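Local coordinates for putative lipoprotein YcdA (PDB 4R4G) that is of unknown function but, as a putative lipoprotein, is probably held at the cell membrane by a lipid anchor, at residues Q277-P280 with E281-K285; L248-R251 with I252-K255; V256-Y259 with Y260-S264. All coordinates share one frame; numbering follows the deposited sequence. Where two conformers were deposited one is given.

Contact 1. Residues Q277-P280 with E281-K285; sequences QVYP and EEFKK
The carbonyl oxygen of Tyr-279 is gripped twice, by Phe-283 N at 2.9 Å and, weakly, by Glu-282 N at 3.3 Å. This turn of helix 268-283 is a clear case of a proline kink: Pro-280 has no N-H to return to the turn before it, and the helix bends there. Beyond the proline the ladder resumes, Glu-282 N reaching Val-278 O and Lys-284 N reaching Pro-280 O at 3.1 Å. On one side of the turn Tyr-279 CE1 lies 4.2 Å from Phe-283 CD2, an apolar contact. The ring of Phe-283, like that of Tyr-279, packs on helix 203-219 at Ile-212 and on Leu-248 of helix 248-260. Charged groups form two salt bridges elsewhere on the turn. Lys-284 lays CB and CG along Pro-280 O, CG at 3.4 Å, then runs out extended to bring NZ to Glu-281 OE1 at 3.3 Å. With an alanine in place of Lys-284, the carboxylate of Glu-281 would probably be left without its mate in this turn, and Pro-280 O would probably lose the methylenes beyond CB that lie beside it. Glu-281 is itself bent at chi2, which folds OE2 back to 3.4 Å from Pro-280 CB. Glu-282 offers its carboxylate to Lys-285, three residues on: Lys-285 NZ meets Glu-282 OE2 at 2.8 Å from the syn side, 26° out of the carboxylate plane.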
loop_
_atom_site.group_PDB
_atom_site.type_symbol
_atom_site.label_atom_id
_atom_site.label_comp_id
_atom_site.label_asym_id
_atom_site.label_seq_id
_atom_site.Cartn_x
_atom_site.Cartn_y
_atom_site.Cartn_z
ATOM N N GLN A 277 -31.671 -14.231 -14.347
ATOM C CA GLN A 277 -31.198 -15.605 -14.236
ATOM C C GLN A 277 -29.985 -15.860 -15.141
ATOM O O GLN A 277 -29.051 -16.537 -14.705
ATOM C CB GLN A 277 -32.311 -16.602 -14.588
ATOM C CG GLN A 277 -33.372 -16.799 -13.514
ATOM C CD GLN A 277 -34.585 -17.549 -14.033
ATOM O OE1 GLN A 277 -34.492 -18.457 -14.883
ATOM N NE2 GLN A 277 -35.759 -17.188 -13.516
ATOM N N VAL A 278 -30.023 -15.385 -16.414
ATOM C CA VAL A 278 -28.921 -15.599 -17.359
ATOM C C VAL A 278 -27.720 -14.710 -17.027
ATOM O O VAL A 278 -26.595 -15.123 -17.318
ATOM C CB VAL A 278 -29.303 -15.453 -18.854
ATOM C CG1 VAL A 278 -30.168 -16.614 -19.323
ATOM C CG2 VAL A 278 -29.968 -14.111 -19.153
ATOM N N TYR A 279 -27.961 -13.503 -16.429
ATOM C CA TYR A 279 -26.949 -12.496 -16.055
ATOM C C TYR A 279 -25.690 -13.165 -15.440
ATOM O O TYR A 279 -24.611 -12.988 -16.014
ATOM C CB TYR A 279 -27.522 -11.416 -15.101
ATOM C CG TYR A 279 -26.603 -10.228 -14.890
ATOM C CD1 TYR A 279 -25.391 -10.364 -14.216
ATOM C CD2 TYR A 279 -26.957 -8.961 -15.338
ATOM C CE1 TYR A 279 -24.527 -9.278 -14.047
ATOM C CE2 TYR A 279 -26.097 -7.869 -15.180
ATOM C CZ TYR A 279 -24.895 -8.027 -14.511
ATOM O OH TYR A 279 -24.053 -6.951 -14.346
ATOM N N PRO A 280 -25.799 -13.968 -14.338
ATOM C CA PRO A 280 -24.596 -14.615 -13.781
ATOM C C PRO A 280 -23.819 -15.485 -14.773
ATOM O O PRO A 280 -22.589 -15.424 -14.836
ATOM C CB PRO A 280 -25.163 -15.505 -12.662
ATOM C CG PRO A 280 -26.460 -14.903 -12.300
ATOM C CD PRO A 280 -27.001 -14.297 -13.535
ATOM N N GLU A 281 -24.539 -16.285 -15.552
ATOM C CA GLU A 281 -23.950 -17.252 -16.468
ATOM C C GLU A 281 -23.281 -16.561 -17.648
ATOM O O GLU A 281 -22.233 -17.032 -18.105
ATOM C CB GLU A 281 -25.007 -18.288 -16.900
ATOM C CG GLU A 281 -25.730 -18.990 -15.730
ATOM C CD GLU A 281 -24.964 -19.316 -14.444
ATOM O OE1 GLU A 281 -23.947 -20.047 -14.513
ATOM O OE2 GLU A 281 -25.393 -18.851 -13.360
ATOM N N GLU A 282 -23.815 -15.399 -18.059
ATOM C CA GLU A 282 -23.253 -14.604 -19.150
ATOM C C GLU A 282 -22.071 -13.766 -18.670
ATOM O O GLU A 282 -21.101 -13.627 -19.415
ATOM C CB GLU A 282 -24.321 -13.720 -19.806
ATOM C CG GLU A 282 -25.307 -14.487 -20.661
ATOM C CD GLU A 282 -24.733 -15.384 -21.747
ATOM O OE1 GLU A 282 -23.867 -14.930 -22.535
ATOM O OE2 GLU A 282 -25.198 -16.544 -21.831
ATOM N N PHE A 283 -22.135 -13.218 -17.436
ATOM C CA PHE A 283 -21.023 -12.459 -16.844
ATOM C C PHE A 283 -19.781 -13.351 -16.718
ATOM O O PHE A 283 -18.690 -12.931 -17.068
ATOM C CB PHE A 283 -21.410 -11.897 -15.461
ATOM C CG PHE A 283 -20.367 -10.962 -14.891
ATOM C CD1 PHE A 283 -19.262 -11.458 -14.203
ATOM C CD2 PHE A 283 -20.464 -9.588 -15.079
ATOM C CE1 PHE A 283 -18.279 -10.601 -13.714
ATOM C CE2 PHE A 283 -19.486 -8.728 -14.568
ATOM C CZ PHE A 283 -18.404 -9.241 -13.883
ATOM N N LYS A 284 -19.955 -14.577 -16.212
ATOM C CA LYS A 284 -18.920 -15.600 -16.055
ATOM C C LYS A 284 -18.241 -15.944 -17.399
ATOM O O LYS A 284 -17.160 -16.522 -17.385
ATOM C CB LYS A 284 -19.532 -16.886 -15.459
ATOM C CG LYS A 284 -19.721 -16.921 -13.933
ATOM C CD LYS A 284 -20.537 -18.191 -13.574
ATOM C CE LYS A 284 -21.078 -18.233 -12.167
ATOM N NZ LYS A 284 -21.973 -19.401 -11.967
ATOM N N LYS A 285 -18.867 -15.607 -18.544
ATOM C CA LYS A 285 -18.351 -15.848 -19.898
ATOM C C LYS A 285 -17.414 -14.732 -20.393
ATOM O O LYS A 285 -16.760 -14.917 -21.422
ATOM C CB LYS A 285 -19.500 -15.940 -20.887
ATOM C CG LYS A 285 -20.340 -17.192 -20.811
ATOM C CD LYS A 285 -21.198 -17.245 -22.049
ATOM C CE LYS A 285 -22.357 -18.154 -21.865
ATOM N NZ LYS A 285 -23.258 -18.085 -23.032
#

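Contact 2. Residues L248-R251 with I252-K255; sequences LSDR and IEDK
The opening turns of helix 248-260 bring Leu-248 and Ile-252, four residues apart, onto one side of the helix. Ile-252 CD1 sits 3.8 Å from Leu-248 CD1, the two side chains crossing at a slant, and the same methyl lies 3.5 Å from Leu-248 O. Ile-252 turns CG1 opposite its carbonyl carbon (chi1 -68°), which sets CG1 beside Leu-248 O; chi2, at 145°, then carries CD1 to the leucine side chain. Ile-252 also packs on Tyr-279 of helix 268-283, so this pair forms part of the seam of an antiparallel helical hairpin in the C-terminal domain. Four backbone bonds of the i to i+4 kind hold the turns, among them Glu-253 N to Ser-249 O at 2.9 Å. An acidic pair lies further round the helix. Asp-250 and Glu-253 point the same way, with Asp-250 OD1 3.7 Å from Glu-253 OE1 and the carboxylate planes turned 85° apart. A water donates to Glu-253 OE2 at 2.8 Å and, weakly, to Asp-250 OD1 at 3.3 Å; together with the salt bridge from Lys-257 to Glu-253 OE2, it probably eases the repulsion between these like charges. Arg-251 has other partners: its NH1 hydrogen-bonds Ser-247 OG, and its NE makes a long, weak ion pair with Glu-282 OE1.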
loop_
_atom_site.group_PDB
_atom_site.type_symbol
_atom_site.label_atom_id
_atom_site.label_comp_id
_atom_site.label_asym_id
_atom_site.label_seq_id
_atom_site.Cartn_x
_atom_site.Cartn_y
_atom_site.Cartn_z
ATOM N N LEU A 248 -22.042 -7.415 -22.289
ATOM C CA LEU A 248 -23.066 -7.975 -21.376
ATOM C C LEU A 248 -24.495 -7.556 -21.732
ATOM O O LEU A 248 -25.404 -8.401 -21.728
ATOM C CB LEU A 248 -22.755 -7.650 -19.907
ATOM C CG LEU A 248 -23.483 -8.459 -18.824
ATOM C CD1 LEU A 248 -23.442 -9.960 -19.089
ATOM C CD2 LEU A 248 -22.905 -8.157 -17.466
ATOM N N SER A 249 -24.677 -6.272 -22.081
ATOM C CA SER A 249 -25.955 -5.694 -22.528
ATOM C C SER A 249 -26.563 -6.555 -23.614
ATOM O O SER A 249 -27.625 -7.141 -23.404
ATOM C CB SER A 249 -25.741 -4.270 -23.052
ATOM O OG SER A 249 -24.797 -4.211 -24.115
ATOM N N ASP A 250 -25.823 -6.698 -24.739
ATOM C CA ASP A 250 -26.210 -7.464 -25.928
ATOM C C ASP A 250 -26.415 -8.946 -25.606
ATOM O O ASP A 250 -27.407 -9.511 -26.038
ATOM C CB ASP A 250 -25.177 -7.289 -27.058
ATOM C CG ASP A 250 -24.987 -5.853 -27.533
ATOM O OD1 ASP A 250 -26.006 -5.166 -27.774
ATOM O OD2 ASP A 250 -23.819 -5.431 -27.704
ATOM N N ARG A 251 -25.525 -9.553 -24.811
ATOM C CA ARG A 251 -25.620 -10.961 -24.427
ATOM C C ARG A 251 -26.926 -11.259 -23.741
ATOM O O ARG A 251 -27.541 -12.285 -24.036
ATOM C CB ARG A 251 -24.471 -11.355 -23.509
ATOM C CG ARG A 251 -23.125 -11.218 -24.159
ATOM C CD ARG A 251 -22.073 -11.547 -23.146
ATOM N NE ARG A 251 -21.471 -12.833 -23.454
ATOM C CZ ARG A 251 -20.243 -12.963 -23.913
ATOM N NH1 ARG A 251 -19.476 -11.897 -24.086
ATOM N NH2 ARG A 251 -19.766 -14.159 -24.205
ATOM N N ILE A 252 -27.360 -10.369 -22.824
ATOM C CA ILE A 252 -28.627 -10.573 -22.129
ATOM C C ILE A 252 -29.747 -10.281 -23.118
ATOM O O ILE A 252 -30.630 -11.122 -23.278
ATOM C CB ILE A 252 -28.730 -9.786 -20.798
ATOM C CG1 ILE A 252 -27.725 -10.358 -19.772
ATOM C CG2 ILE A 252 -30.145 -9.861 -20.226
ATOM C CD1 ILE A 252 -27.152 -9.359 -18.890
ATOM N N GLU A 253 -29.650 -9.156 -23.859
ATOM C CA GLU A 253 -30.604 -8.777 -24.914
ATOM C C GLU A 253 -30.833 -9.977 -25.862
ATOM O O GLU A 253 -31.986 -10.310 -26.131
ATOM C CB GLU A 253 -30.086 -7.530 -25.686
ATOM C CG GLU A 253 -31.007 -6.954 -26.769
ATOM C CD GLU A 253 -30.321 -6.045 -27.783
ATOM O OE1 GLU A 253 -29.702 -5.037 -27.370
ATOM O OE2 GLU A 253 -30.395 -6.348 -28.997
ATOM N N ASP A 254 -29.744 -10.667 -26.284
ATOM C CA ASP A 254 -29.803 -11.818 -27.191
ATOM C C ASP A 254 -30.372 -13.063 -26.494
ATOM O O ASP A 254 -31.083 -13.825 -27.129
ATOM C CB ASP A 254 -28.425 -12.130 -27.839
ATOM C CG ASP A 254 -27.804 -11.018 -28.699
ATOM O OD1 ASP A 254 -28.553 -10.323 -29.427
ATOM O OD2 ASP A 254 -26.569 -10.867 -28.669
ATOM N N LYS A 255 -30.103 -13.255 -25.206
ATOM C CA LYS A 255 -30.627 -14.418 -24.489
ATOM C C LYS A 255 -32.122 -14.238 -24.186
ATOM O O LYS A 255 -32.885 -15.218 -24.178
ATOM C CB LYS A 255 -29.819 -14.670 -23.205
ATOM C CG LYS A 255 -28.677 -15.675 -23.382
ATOM C CD LYS A 255 -29.135 -17.059 -22.946
ATOM C CE LYS A 255 -28.026 -18.046 -22.694
ATOM N NZ LYS A 255 -28.548 -19.297 -22.063
HETATM O O HOH W 1 -27.954 -6.152 -30.266
#

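Contact 3. Residues V256-Y259 with Y260-S264; sequences VKDY and YSKNS
The ring of Tyr-259 meets Lys-262 at its edge: Lys-262 NZ lies in the ring plane, 3.8 Å from Tyr-259 CD1, and so does not make a cation-pi contact. The ring stacks on Tyr-274 of helix 268-283, which ties the side chain across the hairpin. The second ring, that of Tyr-260, runs alongside Val-256 and points the same way, with Val-256 CG1 3.9 Å from Tyr-260 CE2. Tyr-260 turns CG opposite its carbonyl carbon (chi1 -86°), laying the ring back along the preceding turn; both partners touch helix 268-283, Val-256 at Ala-275 and Tyr-260 at Ala-271. Here helix 248-260 gives way to the connecting loop, and the backbone mixes two spans of bonding. Lys-257 O takes Ser-261 N at 2.8 Å, four residues on, and also Tyr-260 N at 2.9 Å, three residues on. The second donor stands 64° out of the carbonyl plane, while the first comes nearly along the C=O axis. Tyr-260 N also makes a weak bond to Val-256 O. Asn-263 N then reaches Tyr-259 O at 3.1 Å, extending the bonding into the turn. Lys-262 folds its chain over the backbone, CE 3.3 Å from Asp-258 O, and a bend at chi3 carries NZ to the tyrosine edge. Lys-262 NZ stays 5.0 Å from Asp-258 OD1, too far for a salt bridge, so the attraction between these opposite charges is probably at most a loose, longer-range one.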
loop_
_atom_site.group_PDB
_atom_site.type_symbol
_atom_site.label_atom_id
_atom_site.label_comp_id
_atom_site.label_asym_id
_atom_site.label_seq_id
_atom_site.Cartn_x
_atom_site.Cartn_y
_atom_site.Cartn_z
ATOM N N VAL A 256 -32.527 -12.962 -23.968
ATOM C CA VAL A 256 -33.900 -12.523 -23.694
ATOM C C VAL A 256 -34.714 -12.737 -24.962
ATOM O O VAL A 256 -35.806 -13.289 -24.875
ATOM C CB VAL A 256 -33.961 -11.047 -23.176
ATOM C CG1 VAL A 256 -35.348 -10.426 -23.350
ATOM C CG2 VAL A 256 -33.528 -10.958 -21.717
ATOM N N LYS A 257 -34.172 -12.315 -26.137
ATOM C CA LYS A 257 -34.821 -12.495 -27.444
ATOM C C LYS A 257 -35.017 -13.990 -27.726
ATOM O O LYS A 257 -36.107 -14.391 -28.127
ATOM C CB LYS A 257 -34.013 -11.834 -28.576
ATOM C CG LYS A 257 -34.123 -10.312 -28.649
ATOM C CD LYS A 257 -33.296 -9.770 -29.810
ATOM C CE LYS A 257 -32.954 -8.308 -29.669
ATOM N NZ LYS A 257 -31.917 -7.890 -30.651
ATOM N N ASP A 258 -33.986 -14.810 -27.434
ATOM C CA ASP A 258 -33.973 -16.270 -27.581
ATOM C C ASP A 258 -35.066 -16.936 -26.716
ATOM O O ASP A 258 -35.464 -18.051 -27.032
ATOM C CB ASP A 258 -32.583 -16.829 -27.209
ATOM C CG ASP A 258 -32.263 -18.182 -27.815
ATOM O OD1 ASP A 258 -32.887 -19.184 -27.398
ATOM O OD2 ASP A 258 -31.365 -18.247 -28.676
ATOM N N TYR A 259 -35.545 -16.239 -25.643
ATOM C CA TYR A 259 -36.615 -16.640 -24.704
ATOM C C TYR A 259 -38.016 -16.189 -25.203
ATOM O O TYR A 259 -39.032 -16.757 -24.785
ATOM C CB TYR A 259 -36.320 -16.051 -23.317
ATOM C CG TYR A 259 -37.406 -16.199 -22.273
ATOM C CD1 TYR A 259 -37.604 -17.408 -21.611
ATOM C CD2 TYR A 259 -38.174 -15.107 -21.878
ATOM C CE1 TYR A 259 -38.572 -17.538 -20.616
ATOM C CE2 TYR A 259 -39.140 -15.223 -20.879
ATOM C CZ TYR A 259 -39.333 -16.440 -20.247
ATOM O OH TYR A 259 -40.278 -16.559 -19.254
ATOM N N TYR A 260 -38.055 -15.143 -26.061
ATOM C CA TYR A 260 -39.266 -14.640 -26.717
ATOM C C TYR A 260 -39.505 -15.492 -27.976
ATOM O O TYR A 260 -40.666 -15.795 -28.273
ATOM C CB TYR A 260 -39.179 -13.129 -27.037
ATOM C CG TYR A 260 -39.609 -12.219 -25.901
ATOM C CD1 TYR A 260 -40.893 -12.296 -25.364
ATOM C CD2 TYR A 260 -38.755 -11.235 -25.409
ATOM C CE1 TYR A 260 -41.299 -11.450 -24.331
ATOM C CE2 TYR A 260 -39.150 -10.382 -24.377
ATOM C CZ TYR A 260 -40.422 -10.496 -23.837
ATOM O OH TYR A 260 -40.825 -9.651 -22.831
ATOM N N SER A 261 -38.387 -15.909 -28.683
ATOM C CA SER A 261 -38.420 -16.784 -29.869
ATOM C C SER A 261 -38.905 -18.191 -29.468
ATOM O O SER A 261 -39.378 -18.955 -30.323
ATOM C CB SER A 261 -37.048 -16.854 -30.540
ATOM O OG SER A 261 -36.823 -15.762 -31.418
ATOM N N LYS A 262 -38.811 -18.513 -28.147
ATOM C CA LYS A 262 -39.249 -19.741 -27.479
ATOM C C LYS A 262 -40.758 -19.601 -27.140
ATOM O O LYS A 262 -41.619 -20.178 -27.822
ATOM C CB LYS A 262 -38.431 -19.960 -26.172
ATOM C CG LYS A 262 -37.097 -20.701 -26.269
ATOM C CD LYS A 262 -36.508 -20.961 -24.855
ATOM C CE LYS A 262 -35.307 -20.106 -24.482
ATOM N NZ LYS A 262 -35.145 -19.969 -23.003
ATOM N N ASN A 263 -41.049 -18.784 -26.087
ATOM C CA ASN A 263 -42.358 -18.450 -25.517
ATOM C C ASN A 263 -42.748 -17.014 -25.903
ATOM O O ASN A 263 -42.227 -16.052 -25.328
ATOM C CB ASN A 263 -42.318 -18.621 -23.976
ATOM C CG ASN A 263 -43.582 -18.243 -23.218
ATOM O OD1 ASN A 263 -44.713 -18.367 -23.715
ATOM N ND2 ASN A 263 -43.419 -17.819 -21.968
ATOM N N SER A 264 -43.665 -16.888 -26.888
ATOM C CA SER A 264 -44.199 -15.629 -27.435
ATOM C C SER A 264 -45.002 -14.825 -26.383
ATOM O O SER A 264 -44.749 -13.629 -26.184
ATOM C CB SER A 264 -45.088 -15.925 -28.644
ATOM O OG SER A 264 -46.203 -16.738 -28.302
#

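In the fold
Along the chain contact 2 comes first, contact 3 adjoins it, and contact 1 follows after the loop. Contacts 2 and 3 share helix 248-260, their centres about 12 Å apart, whereas contact 1 lies on the next helix, 268-283, which folds back beside it. That reversal brings the centres of contacts 1 and 2 to about 10 Å, with Tyr-279 and Glu-282 touching the first helix directly. Contact 3, near the hairpin's bend, stays about 17 Å from contact 1, centre to centre. All three belong to the C-terminal, DUF5105 region, illustrating how local helical contacts combine into a two-helix hairpin at the end of this elongated protein.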